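Local coordinates for ABC transporter, substrate binding protein (Mannopine) (Agrobacterium fabrum, PDB 5L9S) that serves as the periplasmic solute-binding protein of an ABC transporter, probably binding the opine mannopine, and is seen here in an open, unliganded conformation, at residues 312-315 against 316-320; 202-206 against 207-211; 294-297 against 298-301. All coordinates share one frame; numbering follows the deposited sequence.

Contact 1 (312-315 against 316-320)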
loop_
_atom_site.group_PDB
_atom_site.type_symbol
_atom_site.label_atom_id
_atom_site.label_comp_id
_atom_site.label_asym_id
_atom_site.label_seq_id
_atom_site.Cartn_x
_atom_site.Cartn_y
_atom_site.Cartn_z
ATOM N N ALA A 312 10.172 2.214 14.203
ATOM C CA ALA A 312 10.796 2.167 15.522
ATOM C C ALA A 312 10.688 0.792 16.181
ATOM O O ALA A 312 11.627 0.390 16.888
ATOM C CB ALA A 312 10.185 3.221 16.433
ATOM N N ASN A 313 9.562 0.070 15.956
ATOM C CA ASN A 313 9.348 -1.229 16.595
ATOM C C ASN A 313 9.557 -2.433 15.660
ATOM O O ASN A 313 9.323 -3.568 16.074
ATOM C CB ASN A 313 7.983 -1.268 17.272
ATOM C CG ASN A 313 7.847 -0.258 18.380
ATOM O OD1 ASN A 313 8.212 -0.511 19.528
ATOM N ND2 ASN A 313 7.343 0.923 18.059
ATOM N N MET A 314 10.089 -2.193 14.460
ATOM C CA MET A 314 10.365 -3.190 13.419
ATOM C C MET A 314 11.187 -4.421 13.866
ATOM O O MET A 314 10.743 -5.549 13.630
ATOM C CB MET A 314 11.038 -2.522 12.215
ATOM C CG MET A 314 10.268 -2.679 10.944
ATOM S SD MET A 314 10.249 -4.418 10.505
ATOM C CE MET A 314 10.255 -4.282 8.690
ATOM N N GLY A 315 12.370 -4.191 14.449
ATOM C CA GLY A 315 13.267 -5.247 14.916
ATOM C C GLY A 315 12.607 -6.177 15.909
ATOM O O GLY A 315 12.581 -7.395 15.706
ATOM N N MET A 316 12.015 -5.580 16.962
ATOM C CA MET A 316 11.269 -6.259 18.022
ATOM C C MET A 316 10.175 -7.152 17.423
ATOM O O MET A 316 10.084 -8.317 17.813
ATOM C CB MET A 316 10.659 -5.218 18.995
ATOM C CG MET A 316 10.035 -5.812 20.244
ATOM S SD MET A 316 8.233 -6.010 20.105
ATOM C CE MET A 316 7.794 -6.253 21.851
ATOM N N LEU A 317 9.379 -6.610 16.462
ATOM C CA LEU A 317 8.264 -7.295 15.805
ATOM C C LEU A 317 8.672 -8.554 15.051
ATOM O O LEU A 317 8.089 -9.613 15.293
ATOM C CB LEU A 317 7.476 -6.345 14.879
ATOM C CG LEU A 317 6.657 -5.213 15.503
ATOM C CD1 LEU A 317 5.885 -4.460 14.418
ATOM C CD2 LEU A 317 5.715 -5.725 16.570
ATOM N N VAL A 318 9.688 -8.441 14.157
ATOM C CA VAL A 318 10.259 -9.542 13.361
ATOM C C VAL A 318 10.794 -10.652 14.301
ATOM O O VAL A 318 10.494 -11.832 14.084
ATOM C CB VAL A 318 11.330 -9.017 12.364
ATOM C CG1 VAL A 318 12.087 -10.162 11.692
ATOM C CG2 VAL A 318 10.701 -8.101 11.316
ATOM N N GLN A 319 11.531 -10.253 15.370
ATOM C CA GLN A 319 12.063 -11.161 16.381
ATOM C C GLN A 319 10.904 -11.933 17.032
ATOM O O GLN A 319 10.849 -13.160 16.936
ATOM C CB GLN A 319 12.826 -10.370 17.460
ATOM C CG GLN A 319 14.311 -10.147 17.211
ATOM C CD GLN A 319 15.032 -9.629 18.445
ATOM O OE1 GLN A 319 14.416 -9.159 19.416
ATOM N NE2 GLN A 319 16.364 -9.724 18.447
ATOM N N ARG A 320 9.960 -11.193 17.644
ATOM C CA ARG A 320 8.789 -11.722 18.323
ATOM C C ARG A 320 7.918 -12.610 17.454
ATOM O O ARG A 320 7.386 -13.585 17.966
ATOM C CB ARG A 320 7.975 -10.584 18.937
ATOM C CG ARG A 320 8.313 -10.358 20.390
ATOM C CD ARG A 320 7.109 -10.635 21.250
ATOM N NE ARG A 320 6.694 -9.411 21.917
ATOM C CZ ARG A 320 5.635 -9.300 22.705
ATOM N NH1 ARG A 320 5.341 -8.136 23.267
ATOM N NH2 ARG A 320 4.853 -10.351 22.930
#
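Met314 and Val318 stand one turn apart on helix 307-325, the last helix of the chain, and meet as an i, i+4 pair of an alpha-helix. The sulfur does the touching: Met314 SD lies 3.8 Å from Val318 CG2, the two side chains passing each other at a slant. Val318 has CG1 anti to the backbone N (chi1 171°), which leaves CG2 beside that nitrogen and turned back along the helix; CG2 accordingly also comes to 3.4 Å from Met314 O.

The tight part is the backbone. Three successive bonds, Leu317 N to Asn313 O, Val318 N to Met314 O and Gln319 N to Gly315 O, each measure 3.1 Å, and the middle one is nearly straight at 174°. Leu317 is the buried residue here: its CG sits 3.2 Å from Asn313 O, and its side chain reaches Asp147, Pro148 and Val171, the last on helix 171-181. Arg320 adds a salt bridge to Asp172 of that helix.

The other side is looser. Gly315, Met316 and Gln319 are exposed; Gln319 runs extended beyond CG, and its CB lies 3.5 Å from Gly315 O while the amide continues outward. Asn313 directs ND2 back to Trp309 O in the preceding turn. Met316 starts alongside Gly315 but bends at chi2 (-97°), carrying its end away from 312-315 toward Arg320, where the methyl CE lies in the guanidinium plane at the edge between two nitrogens, 3.3 Å from Arg320 NE and 3.4 Å from Arg320 NH1.

Contact 2 (202-206 against 207-211)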
loop_
_atom_site.group_PDB
_atom_site.type_symbol
_atom_site.label_atom_id
_atom_site.label_comp_id
_atom_site.label_asym_id
_atom_site.label_seq_id
_atom_site.Cartn_x
_atom_site.Cartn_y
_atom_site.Cartn_z
ATOM N N ASP A 202 -9.516 -24.455 -2.203
ATOM C CA ASP A 202 -10.417 -24.362 -1.053
ATOM C C ASP A 202 -9.712 -24.773 0.248
ATOM O O ASP A 202 -10.271 -25.514 1.060
ATOM C CB ASP A 202 -11.740 -25.131 -1.296
ATOM C CG ASP A 202 -12.907 -24.644 -0.445
ATOM O OD1 ASP A 202 -13.015 -23.406 -0.225
ATOM O OD2 ASP A 202 -13.721 -25.499 -0.009
ATOM N N GLU A 203 -8.469 -24.291 0.431
ATOM C CA GLU A 203 -7.628 -24.548 1.613
ATOM C C GLU A 203 -7.991 -23.603 2.784
ATOM O O GLU A 203 -7.597 -23.849 3.933
ATOM C CB GLU A 203 -6.130 -24.468 1.265
ATOM C CG GLU A 203 -5.616 -25.613 0.395
ATOM C CD GLU A 203 -4.185 -25.485 -0.099
ATOM O OE1 GLU A 203 -3.936 -25.749 -1.299
ATOM O OE2 GLU A 203 -3.307 -25.121 0.715
ATOM N N TYR A 204 -8.747 -22.535 2.482
ATOM C CA TYR A 204 -9.259 -21.563 3.449
ATOM C C TYR A 204 -10.525 -20.927 2.913
ATOM O O TYR A 204 -10.721 -20.828 1.670
ATOM C CB TYR A 204 -8.227 -20.481 3.861
ATOM C CG TYR A 204 -7.917 -19.446 2.806
ATOM C CD1 TYR A 204 -8.624 -18.246 2.746
ATOM C CD2 TYR A 204 -6.870 -19.631 1.915
ATOM C CE1 TYR A 204 -8.315 -17.273 1.798
ATOM C CE2 TYR A 204 -6.563 -18.678 0.954
ATOM C CZ TYR A 204 -7.261 -17.484 0.918
ATOM O OH TYR A 204 -6.913 -16.545 -0.024
ATOM N N ARG A 205 -11.362 -20.480 3.869
ATOM C CA ARG A 205 -12.653 -19.845 3.633
ATOM C C ARG A 205 -12.715 -18.386 4.154
ATOM O O ARG A 205 -13.586 -17.629 3.724
ATOM C CB ARG A 205 -13.794 -20.704 4.214
ATOM C CG ARG A 205 -13.961 -22.053 3.509
ATOM C CD ARG A 205 -15.275 -22.722 3.861
ATOM N NE ARG A 205 -16.387 -22.196 3.064
ATOM C CZ ARG A 205 -17.025 -22.881 2.118
ATOM N NH1 ARG A 205 -16.679 -24.135 1.845
ATOM N NH2 ARG A 205 -18.026 -22.322 1.449
ATOM N N VAL A 206 -11.821 -18.007 5.090
ATOM C CA VAL A 206 -11.731 -16.658 5.652
ATOM C C VAL A 206 -10.256 -16.281 5.776
ATOM O O VAL A 206 -9.509 -17.008 6.415
ATOM C CB VAL A 206 -12.438 -16.538 7.021
ATOM C CG1 VAL A 206 -12.386 -15.100 7.525
ATOM C CG2 VAL A 206 -13.882 -17.025 6.951
ATOM N N GLY A 207 -9.846 -15.161 5.181
ATOM C CA GLY A 207 -8.448 -14.763 5.229
ATOM C C GLY A 207 -8.128 -13.309 5.026
ATOM O O GLY A 207 -8.969 -12.539 4.580
ATOM N N GLN A 208 -6.905 -12.924 5.398
ATOM C CA GLN A 208 -6.385 -11.585 5.205
ATOM C C GLN A 208 -5.509 -11.706 3.958
ATOM O O GLN A 208 -4.476 -12.386 3.988
ATOM C CB GLN A 208 -5.577 -11.116 6.422
ATOM C CG GLN A 208 -4.841 -9.812 6.175
ATOM C CD GLN A 208 -4.104 -9.335 7.398
ATOM O OE1 GLN A 208 -4.651 -8.669 8.270
ATOM N NE2 GLN A 208 -2.835 -9.598 7.468
ATOM N N ILE A 209 -5.986 -11.154 2.833
ATOM C CA ILE A 209 -5.256 -11.212 1.559
ATOM C C ILE A 209 -5.184 -9.825 0.910
ATOM O O ILE A 209 -5.751 -8.882 1.452
ATOM C CB ILE A 209 -5.785 -12.318 0.604
ATOM C CG1 ILE A 209 -7.152 -11.970 0.012
ATOM C CG2 ILE A 209 -5.779 -13.711 1.286
ATOM C CD1 ILE A 209 -7.615 -12.914 -1.123
ATOM N N TRP A 210 -4.458 -9.687 -0.210
ATOM C CA TRP A 210 -4.394 -8.404 -0.909
ATOM C C TRP A 210 -5.643 -8.254 -1.786
ATOM O O TRP A 210 -6.043 -9.214 -2.458
ATOM C CB TRP A 210 -3.146 -8.303 -1.811
ATOM C CG TRP A 210 -1.803 -8.292 -1.129
ATOM C CD1 TRP A 210 -1.442 -7.583 -0.017
ATOM C CD2 TRP A 210 -0.609 -8.949 -1.592
ATOM N NE1 TRP A 210 -0.126 -7.849 0.306
ATOM C CE2 TRP A 210 0.414 -8.667 -0.658
ATOM C CE3 TRP A 210 -0.316 -9.792 -2.685
ATOM C CZ2 TRP A 210 1.719 -9.155 -0.806
ATOM C CZ3 TRP A 210 0.985 -10.263 -2.840
ATOM C CH2 TRP A 210 1.977 -9.967 -1.898
ATOM N N LEU A 211 -6.240 -7.044 -1.818
ATOM C CA LEU A 211 -7.378 -6.741 -2.694
ATOM C C LEU A 211 -7.095 -7.093 -4.167
ATOM O O LEU A 211 -7.980 -7.605 -4.838
ATOM C CB LEU A 211 -7.831 -5.284 -2.560
ATOM C CG LEU A 211 -9.110 -4.851 -3.314
ATOM C CD1 LEU A 211 -10.262 -5.823 -3.092
ATOM C CD2 LEU A 211 -9.507 -3.459 -2.927
#
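Tyr204 slants past Gly207 and reaches Ile209, bridging the loop that follows helix 192-200 and the strand 206-210 that the loop feeds. Gly207 has the most surface buried by this local contact, Tyr204 comes next and Val206 third. The ring meets Gly207 obliquely, with Tyr204 CD1 4.1 Å from Gly207 N, and the absence of a side chain on the glycine lets the ring pass this close to the main chain. Farther along, Tyr204 OH approaches Ile209 CG2 at 3.3 Å, while Tyr204 CZ is 4.1 Å from the same methyl; the hydroxyl end of the ring makes the nearest approach, with CZ and CG2 in apolar contact. CG of Tyr204 sits between the backbone N and the carbonyl carbon (chi1 72°), which sends the ring forward along the strand. A hydrogen bond with Ser195 O of helix 192-200 holds the hydroxyl, and Ile209 merely packs against it.

Val206 contributes differently. Its backbone N lies in the plane of the Tyr204 ring at the edge, 4.0 Å from Tyr204 CD1. Val206 CB and CG1 lie 3.5 Å from Gly207 N, while the side chain touches Leu113 and Arg140.

A Schellman motif at Asp202 closes helix 192-200. Strand 206-210 runs antiparallel to strand 103-116, with backbone bonds from Gly207 to Ala114 and Ile209 to Leu112, and parallel to strand 140-143, where Gln208 pairs with Ser141; Trp210 then occupies the N-cap position before helix 211-219.

Contact 3 (294-297 against 298-301)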
loop_
_atom_site.group_PDB
_atom_site.type_symbol
_atom_site.label_atom_id
_atom_site.label_comp_id
_atom_site.label_asym_id
_atom_site.label_seq_id
_atom_site.Cartn_x
_atom_site.Cartn_y
_atom_site.Cartn_z
ATOM N N SER A 294 -14.518 3.190 -1.522
ATOM C CA SER A 294 -14.936 4.546 -1.863
ATOM C C SER A 294 -14.089 5.531 -1.028
ATOM O O SER A 294 -13.376 5.083 -0.131
ATOM C CB SER A 294 -16.412 4.708 -1.528
ATOM O OG SER A 294 -16.547 4.682 -0.118
ATOM N N ALA A 295 -14.221 6.840 -1.253
ATOM C CA ALA A 295 -13.547 7.843 -0.436
ATOM C C ALA A 295 -14.101 7.815 1.027
ATOM O O ALA A 295 -13.320 7.962 1.965
ATOM C CB ALA A 295 -13.707 9.229 -1.043
ATOM N N ALA A 296 -15.403 7.550 1.226
ATOM C CA ALA A 296 -15.987 7.429 2.582
ATOM C C ALA A 296 -15.463 6.166 3.336
ATOM O O ALA A 296 -15.333 6.206 4.560
ATOM C CB ALA A 296 -17.500 7.416 2.515
ATOM N N ASP A 297 -15.136 5.058 2.611
ATOM C CA ASP A 297 -14.561 3.862 3.249
ATOM C C ASP A 297 -13.182 4.233 3.752
ATOM O O ASP A 297 -12.886 3.963 4.913
ATOM C CB ASP A 297 -14.460 2.651 2.291
ATOM C CG ASP A 297 -15.773 2.053 1.800
ATOM O OD1 ASP A 297 -16.663 1.770 2.646
ATOM O OD2 ASP A 297 -15.889 1.803 0.582
ATOM N N VAL A 298 -12.373 4.926 2.910
ATOM C CA VAL A 298 -11.017 5.385 3.247
ATOM C C VAL A 298 -11.029 6.309 4.506
ATOM O O VAL A 298 -10.250 6.072 5.424
ATOM C CB VAL A 298 -10.254 6.011 2.039
ATOM C CG1 VAL A 298 -8.827 6.399 2.414
ATOM C CG2 VAL A 298 -10.248 5.086 0.818
ATOM N N GLU A 299 -11.958 7.271 4.609
ATOM C CA GLU A 299 -11.961 8.151 5.783
ATOM C C GLU A 299 -12.655 7.581 7.026
ATOM O O GLU A 299 -12.286 7.975 8.135
ATOM C CB GLU A 299 -12.495 9.573 5.469
ATOM C CG GLU A 299 -13.865 9.685 4.809
ATOM C CD GLU A 299 -14.084 10.856 3.853
ATOM O OE1 GLU A 299 -15.252 11.087 3.452
ATOM O OE2 GLU A 299 -13.088 11.514 3.467
ATOM N N ASN A 300 -13.625 6.667 6.871
ATOM C CA ASN A 300 -14.385 6.161 8.021
ATOM C C ASN A 300 -14.147 4.718 8.479
ATOM O O ASN A 300 -14.573 4.391 9.586
ATOM C CB ASN A 300 -15.890 6.326 7.770
ATOM C CG ASN A 300 -16.340 7.685 7.282
ATOM O OD1 ASN A 300 -15.612 8.685 7.334
ATOM N ND2 ASN A 300 -17.569 7.749 6.800
ATOM N N ARG A 301 -13.558 3.839 7.651
ATOM C CA ARG A 301 -13.410 2.431 8.063
ATOM C C ARG A 301 -12.006 1.840 7.868
ATOM O O ARG A 301 -11.674 0.850 8.527
ATOM C CB ARG A 301 -14.418 1.539 7.322
ATOM C CG ARG A 301 -15.849 1.980 7.409
ATOM C CD ARG A 301 -16.786 0.824 7.232
ATOM N NE ARG A 301 -16.808 0.379 5.845
ATOM C CZ ARG A 301 -17.285 -0.799 5.451
ATOM N NH1 ARG A 301 -17.786 -1.653 6.339
ATOM N NH2 ARG A 301 -17.278 -1.127 4.168
#
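Asp297 and Arg301 lie side by side and point the same way along the last turn of the short helix 295-300, with carboxylate and guanidinium planes 43° apart. Asp297 OD1 stands at the edge of the guanidinium, near its plane, and takes two weak bonds of this i, i+4 salt bridge: 3.3 Å from Arg301 NH2 and 3.5 Å from Arg301 NE. The bend of Arg301 at chi3 (-73°) brings both donors round to the one oxygen.

The other carboxylate oxygen serves the start of the helix. Asp297 OD2 accepts from Ser294 N at 2.9 Å, on its anti side, while Asp297 N donates to Ser294 OG at 3.1 Å; together they form a capping box. One aspartate thus ties the N-cap to the residue just past the helix, and its negative charge near the N-terminus would probably suit the helix dipole. Along the backbone, Arg301 N donates to Asp297 O at 2.8 Å.

Strand 224-240 packs against the helix through Tyr228, touched by Asp297 and Arg301, and Leu233, touched by Val298; helix 278-283 meets Ala295 and Glu299 through Gln278.

How the contacts relate
Only contact 2 is buried; contacts 1 and 3 lie at the surface, and none of the three touches another. The nearest atoms of contacts 2 and 3 are about 8 Å apart, against about 12 Å for contacts 1 and 2 and about 19 Å for contacts 1 and 3. Contacts 1 and 3 belong to consecutive helices; within contact 1 lie backbone bonds and an apolar touch, its salt bridge going outside to Asp172, whereas contact 3 adds a capping box at its start and a salt bridge to the residue past its end. Contact 2 joins loop to strand through an aromatic side chain. Segment 207-211 and contact 3 both touch strand 224-240; contact 1 instead faces helix 171-181.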